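Local atomic coordinates of Cwp19 (Clostridioides difficile, PDB entry 5OQ3), a protein that probably hydrolyses glycosidic bonds of cell-wall peptidoglycan through this TIM-barrel glycoside hydrolase domain, and as a whole protein may also act as an N-acetylmuramoyl-L-alanine amidase. Residues V240-I249 against L283-W293. Sequence-based numbering, arbitrary orientation.
Sequences VVFGVSPAGI and LIDYVVPQLYW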
loop_
_atom_site.group_PDB
_atom_site.type_symbol
_atom_site.label_atom_id
_atom_site.label_comp_id
_atom_site.label_asym_id
_atom_site.label_seq_id
_atom_site.Cartn_x
_atom_site.Cartn_y
_atom_site.Cartn_z
ATOM N N VAL A 240 -5.304 -1.360 -16.806
ATOM C CA VAL A 240 -4.771 -0.854 -15.533
ATOM C C VAL A 240 -4.818 -1.967 -14.529
ATOM O O VAL A 240 -5.835 -2.639 -14.367
ATOM C CB VAL A 240 -5.613 0.345 -15.044
ATOM C CG1 VAL A 240 -5.253 0.715 -13.619
ATOM C CG2 VAL A 240 -5.353 1.531 -15.966
ATOM N N VAL A 241 -3.681 -2.174 -13.865
ATOM C CA VAL A 241 -3.538 -3.289 -12.882
ATOM C C VAL A 241 -3.963 -2.850 -11.476
ATOM O O VAL A 241 -3.872 -1.676 -11.127
ATOM C CB VAL A 241 -2.122 -3.869 -12.887
ATOM C CG1 VAL A 241 -1.800 -4.391 -14.269
ATOM C CG2 VAL A 241 -1.037 -2.873 -12.450
ATOM N N PHE A 242 -4.372 -3.817 -10.689
ATOM C CA PHE A 242 -4.742 -3.599 -9.295
ATOM C C PHE A 242 -3.940 -4.552 -8.418
ATOM O O PHE A 242 -3.946 -5.785 -8.630
ATOM C CB PHE A 242 -6.240 -3.872 -9.124
ATOM C CG PHE A 242 -6.731 -3.725 -7.726
ATOM C CD1 PHE A 242 -6.466 -2.593 -6.978
ATOM C CD2 PHE A 242 -7.464 -4.728 -7.121
ATOM C CE1 PHE A 242 -6.903 -2.478 -5.665
ATOM C CE2 PHE A 242 -7.930 -4.595 -5.840
ATOM C CZ PHE A 242 -7.647 -3.488 -5.098
ATOM N N GLY A 243 -3.281 -3.994 -7.423
ATOM C CA GLY A 243 -2.516 -4.821 -6.508
ATOM C C GLY A 243 -2.580 -4.341 -5.081
ATOM O O GLY A 243 -2.922 -3.194 -4.793
ATOM N N VAL A 244 -2.192 -5.271 -4.190
ATOM C CA VAL A 244 -2.209 -5.000 -2.770
ATOM C C VAL A 244 -0.921 -5.513 -2.175
ATOM O O VAL A 244 -0.421 -6.581 -2.527
ATOM C CB VAL A 244 -3.441 -5.720 -2.092
ATOM C CG1 VAL A 244 -3.478 -5.484 -0.602
ATOM C CG2 VAL A 244 -4.728 -5.298 -2.756
ATOM N N SER A 245 -0.439 -4.733 -1.201
ATOM C CA SER A 245 0.728 -5.081 -0.429
ATOM C C SER A 245 0.350 -5.337 1.033
ATOM O O SER A 245 0.279 -4.393 1.832
ATOM C CB SER A 245 1.778 -3.974 -0.505
ATOM O OG SER A 245 2.947 -4.249 0.215
ATOM N N PRO A 246 0.086 -6.612 1.402
ATOM C CA PRO A 246 -0.228 -6.969 2.778
ATOM C C PRO A 246 1.032 -7.192 3.595
ATOM O O PRO A 246 2.164 -7.285 3.077
ATOM C CB PRO A 246 -1.024 -8.246 2.604
ATOM C CG PRO A 246 -0.279 -8.918 1.485
ATOM C CD PRO A 246 0.134 -7.800 0.533
ATOM N N ALA A 247 0.799 -7.316 4.887
ATOM C CA ALA A 247 1.875 -7.725 5.779
ATOM C C ALA A 247 2.426 -9.115 5.339
ATOM O O ALA A 247 1.756 -9.912 4.663
ATOM C CB ALA A 247 1.364 -7.786 7.198
ATOM N N GLY A 248 3.650 -9.384 5.759
ATOM C CA GLY A 248 4.410 -10.501 5.235
ATOM C C GLY A 248 4.059 -11.901 5.728
ATOM O O GLY A 248 4.496 -12.892 5.119
ATOM N N ILE A 249 3.308 -11.986 6.825
ATOM C CA ILE A 249 2.808 -13.255 7.330
ATOM C C ILE A 249 1.263 -13.240 7.212
ATOM O O ILE A 249 0.583 -12.330 7.708
ATOM C CB ILE A 249 3.246 -13.523 8.784
ATOM C CG1 ILE A 249 4.763 -13.749 8.837
ATOM C CG2 ILE A 249 2.497 -14.720 9.374
ATOM C CD1 ILE A 249 5.332 -13.714 10.231
ATOM N N LEU A 283 -8.905 -11.746 -6.866
ATOM C CA LEU A 283 -9.440 -10.457 -6.514
ATOM C C LEU A 283 -8.444 -9.310 -6.805
ATOM O O LEU A 283 -8.787 -8.144 -6.710
ATOM C CB LEU A 283 -9.839 -10.372 -5.027
ATOM C CG LEU A 283 -10.794 -11.482 -4.565
ATOM C CD1 LEU A 283 -11.179 -11.276 -3.123
ATOM C CD2 LEU A 283 -11.998 -11.591 -5.464
ATOM N N ILE A 284 -7.204 -9.706 -7.104
ATOM C CA ILE A 284 -6.121 -8.766 -7.336
ATOM C C ILE A 284 -5.324 -9.270 -8.550
ATOM O O ILE A 284 -5.326 -10.470 -8.834
ATOM C CB ILE A 284 -5.201 -8.632 -6.079
ATOM C CG1 ILE A 284 -4.611 -9.978 -5.627
ATOM C CG2 ILE A 284 -5.966 -7.943 -4.932
ATOM C CD1 ILE A 284 -3.784 -9.908 -4.382
ATOM N N ASP A 285 -4.636 -8.344 -9.210
ATOM C CA ASP A 285 -3.700 -8.723 -10.272
ATOM C C ASP A 285 -2.291 -9.020 -9.779
ATOM O O ASP A 285 -1.558 -9.785 -10.408
ATOM C CB ASP A 285 -3.604 -7.620 -11.321
ATOM C CG ASP A 285 -4.888 -7.355 -12.065
ATOM O OD1 ASP A 285 -5.488 -8.314 -12.542
ATOM O OD2 ASP A 285 -5.272 -6.174 -12.149
ATOM N N TYR A 286 -1.905 -8.374 -8.671
ATOM C CA TYR A 286 -0.576 -8.567 -8.081
ATOM C C TYR A 286 -0.641 -8.441 -6.592
ATOM O O TYR A 286 -1.525 -7.796 -6.053
ATOM C CB TYR A 286 0.451 -7.610 -8.724
ATOM C CG TYR A 286 0.450 -6.146 -8.370
ATOM C CD1 TYR A 286 1.054 -5.710 -7.192
ATOM C CD2 TYR A 286 -0.088 -5.193 -9.209
ATOM C CE1 TYR A 286 1.142 -4.368 -6.890
ATOM C CE2 TYR A 286 0.033 -3.830 -8.916
ATOM C CZ TYR A 286 0.650 -3.435 -7.742
ATOM O OH TYR A 286 0.789 -2.077 -7.445
ATOM N N VAL A 287 0.350 -9.040 -5.927
ATOM C CA VAL A 287 0.434 -9.031 -4.475
ATOM C C VAL A 287 1.891 -8.796 -4.101
ATOM O O VAL A 287 2.830 -9.294 -4.759
ATOM C CB VAL A 287 -0.100 -10.386 -3.902
ATOM C CG1 VAL A 287 0.807 -11.576 -4.280
ATOM C CG2 VAL A 287 -0.315 -10.291 -2.405
ATOM N N VAL A 288 2.066 -7.991 -3.041
ATOM C CA VAL A 288 3.394 -7.552 -2.587
ATOM C C VAL A 288 3.562 -7.796 -1.090
ATOM O O VAL A 288 3.503 -6.858 -0.290
ATOM C CB VAL A 288 3.694 -6.080 -2.955
ATOM C CG1 VAL A 288 5.153 -5.783 -2.722
ATOM C CG2 VAL A 288 3.253 -5.751 -4.358
ATOM N N PRO A 289 3.766 -9.059 -0.661
ATOM C CA PRO A 289 3.967 -9.265 0.757
ATOM C C PRO A 289 5.172 -8.458 1.233
ATOM O O PRO A 289 6.225 -8.423 0.578
ATOM C CB PRO A 289 4.200 -10.780 0.869
ATOM C CG PRO A 289 4.602 -11.203 -0.519
ATOM C CD PRO A 289 3.953 -10.271 -1.468
ATOM N N GLN A 290 5.020 -7.845 2.424
ATOM C CA GLN A 290 6.082 -7.026 2.997
ATOM C C GLN A 290 6.997 -7.921 3.827
ATOM O O GLN A 290 6.713 -8.255 4.983
ATOM C CB GLN A 290 5.429 -5.922 3.848
ATOM C CG GLN A 290 4.648 -4.979 2.975
ATOM C CD GLN A 290 3.903 -3.880 3.743
ATOM O OE1 GLN A 290 4.114 -3.620 4.913
ATOM N NE2 GLN A 290 3.028 -3.206 3.038
ATOM N N LEU A 291 8.092 -8.349 3.186
ATOM C CA LEU A 291 9.059 -9.231 3.829
ATOM C C LEU A 291 10.200 -8.426 4.373
ATOM O O LEU A 291 11.370 -8.603 3.993
ATOM C CB LEU A 291 9.524 -10.316 2.842
ATOM C CG LEU A 291 8.412 -11.163 2.195
ATOM C CD1 LEU A 291 9.060 -12.348 1.461
ATOM C CD2 LEU A 291 7.367 -11.638 3.178
ATOM N N TYR A 292 9.881 -7.624 5.378
ATOM C CA TYR A 292 10.839 -6.673 5.914
ATOM C C TYR A 292 11.641 -7.278 7.059
ATOM O O TYR A 292 11.726 -6.705 8.156
ATOM C CB TYR A 292 10.107 -5.394 6.358
ATOM C CG TYR A 292 9.251 -4.676 5.337
ATOM C CD1 TYR A 292 9.445 -4.814 3.967
ATOM C CD2 TYR A 292 8.299 -3.765 5.759
ATOM C CE1 TYR A 292 8.701 -4.078 3.064
ATOM C CE2 TYR A 292 7.534 -3.049 4.852
ATOM C CZ TYR A 292 7.765 -3.185 3.497
ATOM O OH TYR A 292 7.033 -2.470 2.582
ATOM N N TRP A 293 12.286 -8.407 6.772
ATOM C CA TRP A 293 13.078 -9.097 7.747
ATOM C C TRP A 293 14.350 -9.623 7.070
ATOM O O TRP A 293 14.364 -9.882 5.871
ATOM C CB TRP A 293 12.309 -10.296 8.286
ATOM C CG TRP A 293 11.045 -9.923 9.030
ATOM C CD1 TRP A 293 10.954 -9.318 10.267
ATOM C CD2 TRP A 293 9.700 -10.138 8.600
ATOM N NE1 TRP A 293 9.646 -9.154 10.622
ATOM C CE2 TRP A 293 8.851 -9.655 9.625
ATOM C CE3 TRP A 293 9.124 -10.724 7.468
ATOM C CZ2 TRP A 293 7.468 -9.740 9.544
ATOM C CZ3 TRP A 293 7.746 -10.785 7.379
ATOM C CH2 TRP A 293 6.932 -10.281 8.402
HETATM O O HOH W 1 5.055 -7.396 7.370
#
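Gly-243 lies flat against the ring of Tyr-286 where 241-244 and 286-287, the fifth and sixth strands of the TIM barrel, run parallel. Followed outward, Tyr-286 leaves CB with CG wedged between backbone N and carbonyl carbon (chi1 75°), which folds the ring over the neighbouring strand. All six ring carbons, CG to CZ, lie about equally far from Gly-243 CA, which sits over the centre of the face, 3.4 Å from the ring centroid and 2° off the normal, in a CH-pi contact. At the ring edge, near its plane, CE2 meets Val-241 CG2 at 3.8 Å. The tip, OH, reaches the barrel interior and hydrogen-bonds His-120 and His-188.

The strand ladder continues with Val-244 N to Tyr-286 O and Val-288 N to Val-244 O. At its start Phe-242 is held by three bonds: its O accepts from both Asp-285 N and Tyr-286 N, and its N donates to the anti lone pair of Asp-285 OD2 at 2.9 Å. That carboxylate oxygen also forms a salt bridge with Lys-234, which would be expected to stabilise its negative charge. On the sheet face away from Tyr-286, Val-244 brings CG2 to 3.6 Å from Ile-284 CG2, the two side chains crossing at about a right angle, and Trp-278 of helix 275-280 packs on Val-244.

Beyond the strands, water joins Gly-248 N to Gln-290 O, while Gly-248 CA approaches the edge of the Trp-293 ring. Ser-245 OG donates to Val-288 O at 2.7 Å in the carbonyl plane and accepts from Gln-290 NE2, whose amide, also bonded to Asp-191 OD1, holds OG exactly in its own plane, with an N-H...OG angle of 165°.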